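Side-chain contact in protein - conserved hypothetical (Bacillus anthracis, PDB 4LES), which is a conserved protein of unknown function, built largely of antiparallel beta strands: residues 125-128 against 129-133. Numbering follows the deposited sequence.
Sequences EPMK and LAFLP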
ATOM      1  N   GLU A 125       2.221 -23.703   8.766  1.00 91.20           N
ATOM      2  CA  GLU A 125       2.901 -23.252   9.980  1.00 94.01           C
ATOM      3  C   GLU A 125       2.846 -21.752  10.130  1.00 86.56           C
ATOM      4  O   GLU A 125       2.689 -21.045   9.147  1.00 81.59           O
ATOM      5  CB  GLU A 125       4.357 -23.657   9.958  1.00 98.41           C
ATOM      6  CG  GLU A 125       4.596 -25.067  10.440  1.00110.20           C
ATOM      7  CD  GLU A 125       6.055 -25.424  10.379  1.00115.17           C
ATOM      8  OE1 GLU A 125       6.731 -24.958   9.430  1.00113.70           O
ATOM      9  OE2 GLU A 125       6.517 -26.172  11.266  1.00124.06           O
ATOM     10  N   PRO A 126       2.968 -21.259  11.373  1.00 73.69           N
ATOM     11  CA  PRO A 126       3.002 -19.819  11.505  1.00 70.62           C
ATOM     12  C   PRO A 126       4.251 -19.337  10.804  1.00 68.37           C
ATOM     13  O   PRO A 126       5.250 -20.031  10.783  1.00 70.30           O
ATOM     14  CB  PRO A 126       3.099 -19.600  13.012  1.00 75.09           C
ATOM     15  CG  PRO A 126       2.515 -20.836  13.610  1.00 79.06           C
ATOM     16  CD  PRO A 126       2.937 -21.933  12.683  1.00 78.45           C
HETATM   17  N   MSE A 127       4.179 -18.165  10.198  0.50 64.54           N
HETATM   18  CA  MSE A 127       5.321 -17.595   9.500  0.50 63.90           C
HETATM   19  C   MSE A 127       5.477 -16.204  10.033  0.50 63.31           C
HETATM   20  O   MSE A 127       4.503 -15.584  10.456  0.50 61.30           O
HETATM   21  CB  MSE A 127       5.098 -17.583   7.988  0.50 62.00           C
HETATM   22  CG  MSE A 127       4.819 -18.974   7.388  0.50 66.04           C
HETATM   23 SE   MSE A 127       6.254 -20.297   7.728  0.50 73.51          SE
HETATM   24  CE  MSE A 127       7.758 -19.025   7.835  0.50 73.21           C
ATOM     25  N   LYS A 128       6.700 -15.693  10.002  1.00 64.29           N
ATOM     26  CA  LYS A 128       6.993 -14.368  10.519  1.00 63.50           C
ATOM     27  C   LYS A 128       6.562 -13.271   9.569  1.00 60.30           C
ATOM     28  O   LYS A 128       6.732 -13.373   8.347  1.00 54.82           O
ATOM     29  CB  LYS A 128       8.477 -14.224  10.774  1.00 70.34           C
ATOM     30  CG  LYS A 128       9.046 -15.321  11.666  1.00 77.88           C
ATOM     31  CD  LYS A 128      10.519 -15.108  11.960  1.00 88.26           C
ATOM     32  CE  LYS A 128      10.766 -13.791  12.691  1.00 93.26           C
ATOM     33  NZ  LYS A 128      12.160 -13.710  13.215  1.00106.05           N
ATOM     34  N   LEU A 129       6.046 -12.206  10.171  1.00 57.80           N
ATOM     35  CA  LEU A 129       5.596 -11.018   9.492  1.00 59.08           C
ATOM     36  C   LEU A 129       6.744 -10.450   8.659  1.00 55.78           C
ATOM     37  O   LEU A 129       6.532  -9.907   7.570  1.00 52.69           O
ATOM     38  CB  LEU A 129       5.172  -9.990  10.545  1.00 66.30           C
ATOM     39  CG  LEU A 129       4.152  -8.940  10.190  1.00 72.02           C
ATOM     40  CD1 LEU A 129       2.833  -9.643   9.920  1.00 76.65           C
ATOM     41  CD2 LEU A 129       4.009  -7.933  11.327  1.00 76.30           C
ATOM     42  N   ALA A 130       7.959 -10.592   9.178  1.00 57.97           N
ATOM     43  CA  ALA A 130       9.167 -10.127   8.489  1.00 61.66           C
ATOM     44  C   ALA A 130       9.328 -10.770   7.105  1.00 59.32           C
ATOM     45  O   ALA A 130       9.943 -10.184   6.219  1.00 62.46           O
ATOM     46  CB  ALA A 130      10.405 -10.408   9.336  1.00 66.97           C
ATOM     47  N   PHE A 131       8.785 -11.964   6.915  1.00 55.61           N
ATOM     48  CA  PHE A 131       8.892 -12.603   5.610  1.00 55.87           C
ATOM     49  C   PHE A 131       7.775 -12.210   4.647  1.00 54.12           C
ATOM     50  O   PHE A 131       7.744 -12.706   3.558  1.00 52.36           O
ATOM     51  CB  PHE A 131       8.975 -14.111   5.743  1.00 57.39           C
ATOM     52  CG  PHE A 131      10.176 -14.590   6.545  1.00 62.37           C
ATOM     53  CD1 PHE A 131      11.448 -14.053   6.326  1.00 65.48           C
ATOM     54  CD2 PHE A 131      10.047 -15.618   7.445  1.00 66.44           C
ATOM     55  CE1 PHE A 131      12.559 -14.509   7.030  1.00 72.06           C
ATOM     56  CE2 PHE A 131      11.161 -16.099   8.148  1.00 74.67           C
ATOM     57  CZ  PHE A 131      12.417 -15.534   7.943  1.00 74.40           C
ATOM     58  N   LEU A 132       6.848 -11.334   5.035  1.00 52.56           N
ATOM     59  CA  LEU A 132       5.820 -10.896   4.068  1.00 51.45           C
ATOM     60  C   LEU A 132       6.484 -10.316   2.831  1.00 51.69           C
ATOM     61  O   LEU A 132       7.421  -9.555   2.948  1.00 51.64           O
ATOM     62  CB  LEU A 132       4.887  -9.853   4.654  1.00 53.20           C
ATOM     63  CG  LEU A 132       3.634 -10.365   5.343  1.00 56.15           C
ATOM     64  CD1 LEU A 132       2.890  -9.188   5.968  1.00 63.52           C
ATOM     65  CD2 LEU A 132       2.732 -11.070   4.353  1.00 54.83           C
ATOM     66  N   PRO A 133       6.003 -10.680   1.632  1.00 51.13           N
ATOM     67  CA  PRO A 133       6.654 -10.142   0.459  1.00 48.75           C
ATOM     68  C   PRO A 133       6.574  -8.629   0.343  1.00 48.05           C
ATOM     69  O   PRO A 133       5.606  -8.020   0.766  1.00 44.49           O
ATOM     70  CB  PRO A 133       5.879 -10.782  -0.694  1.00 50.74           C
ATOM     71  CG  PRO A 133       5.346 -12.054  -0.137  1.00 52.68           C
ATOM     72  CD  PRO A 133       5.013 -11.716   1.288  1.00 52.45           C
TER
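K128 and F131 meet where strand 127-128 runs into a turn, the lysine at the end of the strand and the phenylalanine three residues on. Between them, L129 starts the turn and sends its side chain away from the strand, toward I165, L169 and K175; a CG anti to the backbone N (chi1 -154°) sets the isobutyl group on that course. A130 carries the chain round. The turn closes at F131, whose N donates to K128 O at 2.9 Å. CB of F131 already points toward 125-128 and packs 3.5 Å from K128 O; with chi1 at -60°, which puts CG beside the backbone N, the ring comes alongside K128, the two side chains meeting at a slant. CD2 and CE2 are the ring atoms that meet the lysine and selenomethionine side chains. CD2 sits 3.9 Å from K128 CB, and CE2 is 4.0 Å from K128 CD, so the lysine's aliphatic stem runs past these two atoms. The selenomethionine M127, in the conformer described, bends its chain until the terminal CE comes to 4.1 Å from F131 CD2. K82 makes a cation-pi contact with the same ring. L132 bonds its N to L129 O at 2.9 Å. Successive i to i+3 bonds of this kind mark a short 3-10 turn, here leading out of strand 127-128, which pairs with 168-169, on the protein surface.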